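Local coordinates for endo-beta-1,4-glucanase (cellulase B) (Bacillus halodurans, PDB 4V2X), which probably hydrolyses beta-1,4-linked glucan chains with its family 5 glycoside hydrolase domain, to which an immunoglobulin-like module and a CBM46 carbohydrate-binding module are joined, at residues I108-E113 / P126-R131; W138-D143 / K184-K189; L156-M161 / P198-N203. One frame throughout, in Å; residues are numbered along the deposited sequence.

Interaction 1: I108-E113 / P126-R131; sequences IPVTWE and PQFLNR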
loop_
_atom_site.group_PDB
_atom_site.type_symbol
_atom_site.label_atom_id
_atom_site.label_comp_id
_atom_site.label_asym_id
_atom_site.label_seq_id
_atom_site.Cartn_x
_atom_site.Cartn_y
_atom_site.Cartn_z
ATOM N N ILE A 108 10.685 -13.096 24.764
ATOM C CA ILE A 108 10.071 -12.621 25.990
ATOM C C ILE A 108 8.930 -11.681 25.601
ATOM O O ILE A 108 9.120 -10.456 25.499
ATOM C CB ILE A 108 11.099 -11.911 26.905
ATOM C CG1 ILE A 108 12.263 -12.864 27.220
ATOM C CG2 ILE A 108 10.432 -11.439 28.197
ATOM C CD1 ILE A 108 13.463 -12.195 27.863
ATOM N N PRO A 109 7.740 -12.251 25.344
ATOM C CA PRO A 109 6.622 -11.387 24.999
ATOM C C PRO A 109 6.212 -10.559 26.216
ATOM O O PRO A 109 6.244 -11.061 27.335
ATOM C CB PRO A 109 5.522 -12.376 24.593
ATOM C CG PRO A 109 5.852 -13.630 25.313
ATOM C CD PRO A 109 7.351 -13.674 25.377
ATOM N N VAL A 110 5.878 -9.294 26.002
ATOM C CA VAL A 110 5.495 -8.418 27.107
ATOM C C VAL A 110 4.238 -7.655 26.739
ATOM O O VAL A 110 4.168 -7.025 25.679
ATOM C CB VAL A 110 6.598 -7.399 27.463
ATOM C CG1 VAL A 110 6.179 -6.576 28.674
ATOM C CG2 VAL A 110 7.920 -8.112 27.719
ATOM N N THR A 111 3.253 -7.711 27.622
ATOM C CA THR A 111 2.078 -6.872 27.507
ATOM C C THR A 111 2.294 -5.680 28.432
ATOM O O THR A 111 2.489 -5.849 29.628
ATOM C CB THR A 111 0.817 -7.643 27.886
ATOM O OG1 THR A 111 0.615 -8.699 26.935
ATOM C CG2 THR A 111 -0.391 -6.732 27.887
ATOM N N TRP A 112 2.274 -4.478 27.865
ATOM C CA TRP A 112 2.588 -3.263 28.618
ATOM C C TRP A 112 1.352 -2.617 29.231
ATOM O O TRP A 112 1.435 -2.043 30.307
ATOM C CB TRP A 112 3.375 -2.298 27.733
ATOM C CG TRP A 112 4.623 -2.940 27.219
ATOM C CD1 TRP A 112 4.786 -3.562 26.016
ATOM C CD2 TRP A 112 5.865 -3.077 27.912
ATOM N NE1 TRP A 112 6.058 -4.067 25.907
ATOM C CE2 TRP A 112 6.746 -3.778 27.057
ATOM C CE3 TRP A 112 6.321 -2.685 29.178
ATOM C CZ2 TRP A 112 8.053 -4.082 27.421
ATOM C CZ3 TRP A 112 7.615 -2.985 29.532
ATOM C CH2 TRP A 112 8.469 -3.680 28.659
ATOM N N GLU A 113 0.210 -2.727 28.551
ATOM C CA GLU A 113 -1.071 -2.343 29.141
ATOM C C GLU A 113 -1.187 -2.926 30.558
ATOM O O GLU A 113 -0.828 -4.084 30.785
ATOM C CB GLU A 113 -2.226 -2.839 28.267
ATOM C CG GLU A 113 -3.591 -2.288 28.659
ATOM C CD GLU A 113 -3.911 -0.936 28.033
ATOM O OE1 GLU A 113 -3.000 -0.142 27.746
ATOM O OE2 GLU A 113 -5.104 -0.656 27.823
ATOM N N PRO A 126 8.416 1.560 36.300
ATOM C CA PRO A 126 9.839 1.184 36.352
ATOM C C PRO A 126 10.115 -0.156 37.032
ATOM O O PRO A 126 11.112 -0.814 36.730
ATOM C CB PRO A 126 10.495 2.321 37.158
ATOM C CG PRO A 126 9.464 3.347 37.384
ATOM C CD PRO A 126 8.123 2.821 37.010
ATOM N N GLN A 127 9.248 -0.551 37.956
ATOM C CA GLN A 127 9.426 -1.798 38.689
ATOM C C GLN A 127 9.173 -2.977 37.763
ATOM O O GLN A 127 9.933 -3.945 37.728
ATOM C CB GLN A 127 8.483 -1.850 39.894
ATOM C CG GLN A 127 8.993 -1.096 41.117
ATOM C CD GLN A 127 9.055 0.410 40.937
ATOM O OE1 GLN A 127 8.029 1.089 40.914
ATOM N NE2 GLN A 127 10.266 0.946 40.830
ATOM N N PHE A 128 8.100 -2.877 37.002
ATOM C CA PHE A 128 7.790 -3.885 35.996
ATOM C C PHE A 128 8.907 -3.956 34.964
ATOM O O PHE A 128 9.421 -5.028 34.678
ATOM C CB PHE A 128 6.468 -3.564 35.332
ATOM C CG PHE A 128 6.050 -4.580 34.312
ATOM C CD1 PHE A 128 5.595 -5.824 34.711
ATOM C CD2 PHE A 128 6.112 -4.290 32.954
ATOM C CE1 PHE A 128 5.210 -6.774 33.772
ATOM C CE2 PHE A 128 5.715 -5.228 32.012
ATOM C CZ PHE A 128 5.264 -6.470 32.424
ATOM N N LEU A 129 9.298 -2.809 34.421
ATOM C CA LEU A 129 10.401 -2.762 33.464
ATOM C C LEU A 129 11.693 -3.376 34.012
ATOM O O LEU A 129 12.383 -4.107 33.305
ATOM C CB LEU A 129 10.644 -1.325 32.980
ATOM C CG LEU A 129 11.694 -1.116 31.882
ATOM C CD1 LEU A 129 11.409 -1.997 30.674
ATOM C CD2 LEU A 129 11.740 0.350 31.476
ATOM N N ASN A 130 12.028 -3.098 35.270
ATOM C CA ASN A 130 13.227 -3.702 35.849
ATOM C C ASN A 130 13.140 -5.233 35.948
ATOM O O ASN A 130 14.143 -5.921 35.779
ATOM C CB ASN A 130 13.559 -3.084 37.212
ATOM C CG ASN A 130 14.287 -1.754 37.084
ATOM O OD1 ASN A 130 15.039 -1.541 36.133
ATOM N ND2 ASN A 130 14.076 -0.858 38.043
ATOM N N ARG A 131 11.951 -5.762 36.204
ATOM C CA ARG A 131 11.773 -7.214 36.244
ATOM C C ARG A 131 11.954 -7.826 34.852
ATOM O O ARG A 131 12.620 -8.849 34.708
ATOM C CB ARG A 131 10.410 -7.578 36.828
ATOM C CG ARG A 131 10.252 -7.177 38.286
ATOM C CD ARG A 131 9.304 -8.110 39.017
ATOM N NE ARG A 131 7.963 -8.099 38.428
ATOM C CZ ARG A 131 7.071 -7.124 38.593
ATOM N NH1 ARG A 131 7.359 -6.049 39.314
ATOM N NH2 ARG A 131 5.878 -7.223 38.019
#
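F128 reaches from the first turn of a helix into the angle between V110 and W112, and its outer edge does the touching. V110 CG1 (3.6 Å) and W112 CZ3 (3.8 Å) both meet F128 CE2 at the ring's edge, near the plane of F128. With the two planes at 90° and the ring centroids 5.7 Å apart, F128 and the six-membered ring of W112 form an offset edge-to-face pair in which F128 supplies the edge and the indole the face. V110 CG1 also sits 3.2 Å above the plane of the indole, over its centre, so this one methyl touches both aromatic rings. F128 gets there because its CG is anti to the backbone N (chi1 -178°), which carries the ring away from the helix toward the loop. From the next residue, L129 CD1 approaches W112 CH2 at 3.9 Å and extends the apolar cover along the benzo end of the indole. Replacing F128 by an alanine would probably leave the indole face without its aromatic partner and open a gap beside V110 CG1. No hydrogen bond crosses between the segments; the indole is oriented from elsewhere, NE1 bonding to N149 O and the backbone N of W112 to D153. In the alpha/beta barrel the contact packs the loop that follows strand 105-108 against the start of helix 126-141, the next helix in the chain. L179 of helix 165-183 touches both W112 and L129, and V132 of helix 126-141 touches V110.

Interaction 2: W138-D143 / K184-K189; sequences WALEED and KDYPTK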
loop_
_atom_site.group_PDB
_atom_site.type_symbol
_atom_site.label_atom_id
_atom_site.label_comp_id
_atom_site.label_asym_id
_atom_site.label_seq_id
_atom_site.Cartn_x
_atom_site.Cartn_y
_atom_site.Cartn_z
ATOM N N TRP A 138 19.572 -11.974 32.264
ATOM C CA TRP A 138 19.868 -13.382 32.537
ATOM C C TRP A 138 20.023 -14.180 31.245
ATOM O O TRP A 138 20.939 -14.989 31.108
ATOM C CB TRP A 138 18.770 -14.029 33.378
ATOM C CG TRP A 138 18.774 -13.658 34.829
ATOM C CD1 TRP A 138 19.841 -13.226 35.574
ATOM C CD2 TRP A 138 17.664 -13.733 35.730
ATOM N NE1 TRP A 138 19.456 -13.019 36.877
ATOM C CE2 TRP A 138 18.125 -13.317 36.997
ATOM C CE3 TRP A 138 16.321 -14.105 35.589
ATOM C CZ2 TRP A 138 17.289 -13.264 38.114
ATOM C CZ3 TRP A 138 15.493 -14.049 36.701
ATOM C CH2 TRP A 138 15.983 -13.627 37.948
ATOM N N ALA A 139 19.101 -13.963 30.314
ATOM C CA ALA A 139 19.161 -14.623 29.018
ATOM C C ALA A 139 20.438 -14.260 28.263
ATOM O O ALA A 139 21.110 -15.133 27.707
ATOM C CB ALA A 139 17.939 -14.249 28.194
ATOM N N LEU A 140 20.773 -12.974 28.241
ATOM C CA LEU A 140 21.993 -12.529 27.561
ATOM C C LEU A 140 23.233 -13.121 28.244
ATOM O O LEU A 140 24.182 -13.515 27.568
ATOM C CB LEU A 140 22.078 -11.002 27.498
ATOM C CG LEU A 140 21.057 -10.272 26.617
ATOM C CD1 LEU A 140 21.099 -8.772 26.867
ATOM C CD2 LEU A 140 21.287 -10.573 25.143
ATOM N N GLU A 141 23.205 -13.208 29.573
ATOM C CA GLU A 141 24.307 -13.815 30.342
ATOM C C GLU A 141 24.484 -15.293 29.992
ATOM O O GLU A 141 25.603 -15.813 29.994
ATOM C CB GLU A 141 24.078 -13.652 31.846
ATOM C CG GLU A 141 24.339 -12.235 32.350
ATOM C CD GLU A 141 23.719 -11.939 33.709
ATOM O OE1 GLU A 141 23.341 -12.880 34.441
ATOM O OE2 GLU A 141 23.618 -10.744 34.053
ATOM N N GLU A 142 23.376 -15.957 29.673
ATOM C CA GLU A 142 23.401 -17.346 29.234
ATOM C C GLU A 142 23.672 -17.470 27.739
ATOM O O GLU A 142 23.478 -18.534 27.164
ATOM C CB GLU A 142 22.087 -18.040 29.604
ATOM C CG GLU A 142 21.875 -18.205 31.099
ATOM C CD GLU A 142 22.866 -19.173 31.724
ATOM O OE1 GLU A 142 23.110 -20.237 31.120
ATOM O OE2 GLU A 142 23.401 -18.870 32.810
ATOM N N ASP A 143 24.111 -16.379 27.113
ATOM C CA ASP A 143 24.522 -16.369 25.714
ATOM C C ASP A 143 23.371 -16.540 24.723
ATOM O O ASP A 143 23.592 -16.913 23.566
ATOM C CB ASP A 143 25.584 -17.449 25.454
ATOM C CG ASP A 143 26.407 -17.163 24.222
ATOM O OD1 ASP A 143 26.577 -15.971 23.882
ATOM O OD2 ASP A 143 26.878 -18.132 23.588
ATOM N N LYS A 184 18.939 0.906 24.660
ATOM C CA LYS A 184 19.783 1.325 23.534
ATOM C C LYS A 184 21.219 0.807 23.581
ATOM O O LYS A 184 21.801 0.522 22.532
ATOM C CB LYS A 184 19.785 2.852 23.372
ATOM C CG LYS A 184 20.464 3.636 24.485
ATOM C CD LYS A 184 20.227 5.127 24.299
ATOM C CE LYS A 184 20.582 5.909 25.554
ATOM N NZ LYS A 184 22.003 5.705 25.934
ATOM N N ASP A 185 21.785 0.673 24.779
ATOM C CA ASP A 185 23.180 0.234 24.920
ATOM C C ASP A 185 23.341 -1.274 25.145
ATOM O O ASP A 185 24.455 -1.757 25.331
ATOM C CB ASP A 185 23.864 1.015 26.049
ATOM C CG ASP A 185 24.010 2.489 25.728
ATOM O OD1 ASP A 185 24.400 2.820 24.590
ATOM O OD2 ASP A 185 23.729 3.318 26.611
ATOM N N TYR A 186 22.237 -2.017 25.103
ATOM C CA TYR A 186 22.279 -3.476 25.254
ATOM C C TYR A 186 22.898 -4.134 24.026
ATOM O O TYR A 186 22.801 -3.592 22.930
ATOM C CB TYR A 186 20.877 -4.041 25.490
ATOM C CG TYR A 186 20.441 -3.956 26.928
ATOM C CD1 TYR A 186 20.408 -2.736 27.600
ATOM C CD2 TYR A 186 20.056 -5.096 27.622
ATOM C CE1 TYR A 186 20.020 -2.660 28.925
ATOM C CE2 TYR A 186 19.657 -5.029 28.942
ATOM C CZ TYR A 186 19.639 -3.810 29.586
ATOM O OH TYR A 186 19.257 -3.750 30.900
ATOM N N PRO A 187 23.532 -5.307 24.206
ATOM C CA PRO A 187 24.110 -6.036 23.072
ATOM C C PRO A 187 23.089 -6.251 21.962
ATOM O O PRO A 187 21.896 -6.371 22.246
ATOM C CB PRO A 187 24.507 -7.381 23.679
ATOM C CG PRO A 187 24.694 -7.110 25.132
ATOM C CD PRO A 187 23.721 -6.025 25.480
ATOM N N THR A 188 23.550 -6.304 20.715
ATOM C CA THR A 188 22.632 -6.461 19.579
ATOM C C THR A 188 21.999 -7.854 19.496
ATOM O O THR A 188 21.148 -8.087 18.640
ATOM C CB THR A 188 23.317 -6.139 18.240
ATOM O OG1 THR A 188 24.493 -6.941 18.088
ATOM C CG2 THR A 188 23.689 -4.662 18.190
ATOM N N LYS A 189 22.407 -8.764 20.380
ATOM C CA LYS A 189 21.717 -10.051 20.541
ATOM C C LYS A 189 20.307 -9.864 21.117
ATOM O O LYS A 189 19.480 -10.781 21.043
ATOM C CB LYS A 189 22.535 -11.002 21.412
ATOM C CG LYS A 189 23.837 -11.415 20.740
ATOM C CD LYS A 189 24.638 -12.390 21.577
ATOM C CE LYS A 189 24.040 -13.779 21.541
ATOM N NZ LYS A 189 24.965 -14.758 22.175
HETATM O O HOH W 1 23.861 -13.189 24.620
#
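K189 NZ is held by D143 through two of its oxygens: a salt bridge of 2.6 Å to D143 OD1 and a hydrogen bond of 2.9 Å to D143 O. NZ stands well above the plane of that carbonyl, at a C=O...N angle of 108°, while the carboxylate supplies the opposite charge. A water adds a third link, donating to L140 O at 3.0 Å and weakly accepting from K189 NZ. The lysine chain is bent at CG-CD (chi3 75°), which turns its end to the residues that close the helix, just past its last turn. There D143, with positive phi, is the C-prime residue of a Schellman motif, its N bonded to L140 O while the N of L144 reaches A139 O. A cation placed at this C-terminal end, where carbonyls collect, is likely to be favoured by the helix dipole as well as by the aspartate. The apolar half is carried by L140: CD2 lies 4.0 Å from K189 CB, the two side chains running past each other in opposite directions, and CD1 meets the edge of the Y186 ring at CD2 (3.9 Å) and P187 CD (4.0 Å). Leucine and tyrosine cross nearly at right angles. The contact lies at the surface of the barrel, joining the end of helix 126-141 to the loop between helix 165-183 and strand 190-193. L140 also touches V146 of strand 145-149, K189 makes a cation-pi contact with Y145, and R236 donates to the backbone O of both Y186 and P187.

Interaction 3: L156-M161 / P198-N203; sequences LWIYEM and PKFSQN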
loop_
_atom_site.group_PDB
_atom_site.type_symbol
_atom_site.label_atom_id
_atom_site.label_comp_id
_atom_site.label_asym_id
_atom_site.label_seq_id
_atom_site.Cartn_x
_atom_site.Cartn_y
_atom_site.Cartn_z
ATOM N N LEU A 156 -5.644 -5.324 23.025
ATOM C CA LEU A 156 -6.112 -4.483 24.112
ATOM C C LEU A 156 -6.352 -3.039 23.652
ATOM O O LEU A 156 -7.268 -2.390 24.139
ATOM C CB LEU A 156 -5.141 -4.514 25.286
ATOM C CG LEU A 156 -5.106 -5.845 26.047
ATOM C CD1 LEU A 156 -3.864 -5.951 26.915
ATOM C CD2 LEU A 156 -6.367 -6.048 26.875
ATOM N N TRP A 157 -5.532 -2.532 22.729
ATOM C CA TRP A 157 -5.706 -1.147 22.259
ATOM C C TRP A 157 -5.162 -0.820 20.857
ATOM O O TRP A 157 -5.698 0.062 20.192
ATOM C CB TRP A 157 -5.126 -0.149 23.281
ATOM C CG TRP A 157 -3.674 -0.363 23.573
ATOM C CD1 TRP A 157 -3.148 -1.199 24.519
ATOM C CD2 TRP A 157 -2.560 0.251 22.918
ATOM N NE1 TRP A 157 -1.784 -1.138 24.499
ATOM C CE2 TRP A 157 -1.391 -0.263 23.520
ATOM C CE3 TRP A 157 -2.432 1.189 21.886
ATOM C CZ2 TRP A 157 -0.113 0.122 23.122
ATOM C CZ3 TRP A 157 -1.159 1.570 21.485
ATOM C CH2 TRP A 157 -0.017 1.037 22.103
ATOM N N ILE A 158 -4.114 -1.500 20.393
ATOM C CA ILE A 158 -3.499 -1.106 19.124
ATOM C C ILE A 158 -4.509 -1.235 17.964
ATOM O O ILE A 158 -4.552 -0.391 17.061
ATOM C CB ILE A 158 -2.204 -1.904 18.836
ATOM C CG1 ILE A 158 -1.109 -1.501 19.823
ATOM C CG2 ILE A 158 -1.742 -1.661 17.401
ATOM C CD1 ILE A 158 0.122 -2.386 19.794
ATOM N N TYR A 159 -5.344 -2.268 18.036
ATOM C CA TYR A 159 -6.376 -2.538 17.026
ATOM C C TYR A 159 -7.353 -1.375 16.803
ATOM O O TYR A 159 -8.052 -1.348 15.785
ATOM C CB TYR A 159 -7.180 -3.785 17.419
ATOM C CG TYR A 159 -8.211 -3.468 18.468
ATOM C CD1 TYR A 159 -7.839 -3.305 19.796
ATOM C CD2 TYR A 159 -9.547 -3.285 18.128
ATOM C CE1 TYR A 159 -8.761 -2.976 20.762
ATOM C CE2 TYR A 159 -10.484 -2.960 19.092
ATOM C CZ TYR A 159 -10.077 -2.807 20.407
ATOM O OH TYR A 159 -10.975 -2.483 21.390
ATOM N N GLU A 160 -7.431 -0.453 17.768
ATOM C CA GLU A 160 -8.303 0.723 17.685
ATOM C C GLU A 160 -7.866 1.705 16.616
ATOM O O GLU A 160 -8.619 2.618 16.289
ATOM C CB GLU A 160 -8.313 1.501 19.013
ATOM C CG GLU A 160 -8.939 0.795 20.204
ATOM C CD GLU A 160 -8.823 1.619 21.481
ATOM O OE1 GLU A 160 -8.769 2.868 21.411
ATOM O OE2 GLU A 160 -8.780 1.021 22.566
ATOM N N MET A 161 -6.652 1.533 16.096
ATOM C CA MET A 161 -6.020 2.526 15.224
ATOM C C MET A 161 -6.879 2.963 14.043
ATOM O O MET A 161 -6.780 4.114 13.597
ATOM C CB MET A 161 -4.682 1.981 14.718
ATOM C CG MET A 161 -3.784 3.013 14.066
ATOM S SD MET A 161 -2.280 2.182 13.531
ATOM C CE MET A 161 -1.488 3.469 12.580
ATOM N N PRO A 198 -0.551 -8.452 14.807
ATOM C CA PRO A 198 -1.353 -7.248 14.601
ATOM C C PRO A 198 -2.627 -7.487 13.800
ATOM O O PRO A 198 -2.632 -8.264 12.853
ATOM C CB PRO A 198 -0.406 -6.319 13.833
ATOM C CG PRO A 198 0.596 -7.225 13.213
ATOM C CD PRO A 198 0.786 -8.325 14.208
ATOM N N LYS A 199 -3.704 -6.830 14.212
ATOM C CA LYS A 199 -4.940 -6.806 13.438
ATOM C C LYS A 199 -5.751 -5.597 13.883
ATOM O O LYS A 199 -5.412 -4.962 14.884
ATOM C CB LYS A 199 -5.729 -8.104 13.606
ATOM C CG LYS A 199 -6.200 -8.407 15.015
ATOM C CD LYS A 199 -6.844 -9.781 15.083
ATOM C CE LYS A 199 -7.635 -9.974 16.366
ATOM N NZ LYS A 199 -6.864 -9.666 17.599
ATOM N N PHE A 200 -6.794 -5.263 13.127
ATOM C CA PHE A 200 -7.529 -4.017 13.365
ATOM C C PHE A 200 -9.026 -4.229 13.410
ATOM O O PHE A 200 -9.815 -3.338 13.103
ATOM C CB PHE A 200 -7.101 -2.968 12.340
ATOM C CG PHE A 200 -5.653 -2.661 12.427
ATOM C CD1 PHE A 200 -5.185 -1.743 13.358
ATOM C CD2 PHE A 200 -4.735 -3.369 11.662
ATOM C CE1 PHE A 200 -3.832 -1.501 13.494
ATOM C CE2 PHE A 200 -3.381 -3.135 11.798
ATOM C CZ PHE A 200 -2.928 -2.194 12.708
ATOM N N SER A 201 -9.391 -5.432 13.827
ATOM C CA SER A 201 -10.736 -5.754 14.228
ATOM C C SER A 201 -10.593 -6.462 15.559
ATOM O O SER A 201 -9.524 -7.004 15.865
ATOM C CB SER A 201 -11.384 -6.680 13.206
ATOM O OG SER A 201 -12.555 -7.262 13.743
ATOM N N GLN A 202 -11.659 -6.477 16.353
ATOM C CA GLN A 202 -11.651 -7.278 17.573
ATOM C C GLN A 202 -11.626 -8.774 17.228
ATOM O O GLN A 202 -11.254 -9.592 18.064
ATOM C CB GLN A 202 -12.847 -6.944 18.480
ATOM C CG GLN A 202 -14.170 -7.576 18.063
ATOM C CD GLN A 202 -15.180 -7.650 19.201
ATOM O OE1 GLN A 202 -15.171 -6.822 20.113
ATOM N NE2 GLN A 202 -16.064 -8.642 19.145
ATOM N N ASN A 203 -12.017 -9.117 16.001
ATOM C CA ASN A 203 -12.065 -10.509 15.544
ATOM C C ASN A 203 -10.928 -10.882 14.600
ATOM O O ASN A 203 -10.400 -10.031 13.886
ATOM C CB ASN A 203 -13.389 -10.761 14.830
ATOM C CG ASN A 203 -14.585 -10.559 15.739
ATOM O OD1 ASN A 203 -14.535 -10.881 16.926
ATOM N ND2 ASN A 203 -15.661 -10.016 15.190
#
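F200 lays its ring alongside M161, the two side chains pointing the same way. Its CE1 corner touches M161 CB at 3.8 Å, obliquely to the ring. The sulfur takes part too: M161 SD is 5.1 Å from the centroid of the F200 ring and 61° off its normal, a Met-aromatic contact made at a slant. M161 CG stands anti to the backbone N (chi1 -167°) and the chain is extended beyond it, which carries the sulfur past the rim of the ring while CB stays against CE1. From the preceding turn, I158 O lies 3.8 Å from F200 CE1, and the methyl I158 CG2 comes within 4.4 Å of the same carbon. Y159 O sits near the plane of the ring, at its edge, 3.8 Å from F200 CD1.

Behind F200 the backbones themselves come close, with the CA atoms of Y159 and F200 only 4.1 Å apart. K199 O is 3.3 Å from Y159 CB and receives a CA-H...O contact from Y159 CA. The tyrosine ring takes the rotamer in which CG lies between the backbone N and the carbonyl carbon (chi1 79°), and its CD2 comes obliquely to S201 C and Q202 N. S201 forms an ST turn, N203 N bonding to S201 OG, which also bonds to E206.

The contact joins the end of helix 153-158 and the residues after it to the barrel loop between strand 190-193 and helix 209-227, and L218 of that last helix touches I158, M161 and F200 alike. The M161 side chain is about 4 Å from that of the calcium ligand D217. With no conventional hydrogen bond between the segments, this contact relies on van der Waals, sulfur-aromatic and CH...O forces, on fit and dispersion and not on directed polar bonds.

All three contacts lie in the family 5 barrel. Interactions 1 and 2 use opposite ends of helix 126-141, with centres 16 Å apart and nearest atoms about 5 Å apart. Interactions 1 and 3 touch directly although their centres are 21 Å apart: T111 CG2 meets L156 CD1 at 3.7 Å, and E113 OE1 packs 3.4 Å from W157 CD1. Interaction 2 stands about 19 Å from interaction 3 between nearest atoms, yet their segments alternate along the chain. Interaction 3 comes near calcium, the M161 side chain being about 8 Å from the ion. Its P198 probably closes the Asn-Glu-Pro signature that carries the acid/base glutamate in family 5, close in sequence to the catalytic centre.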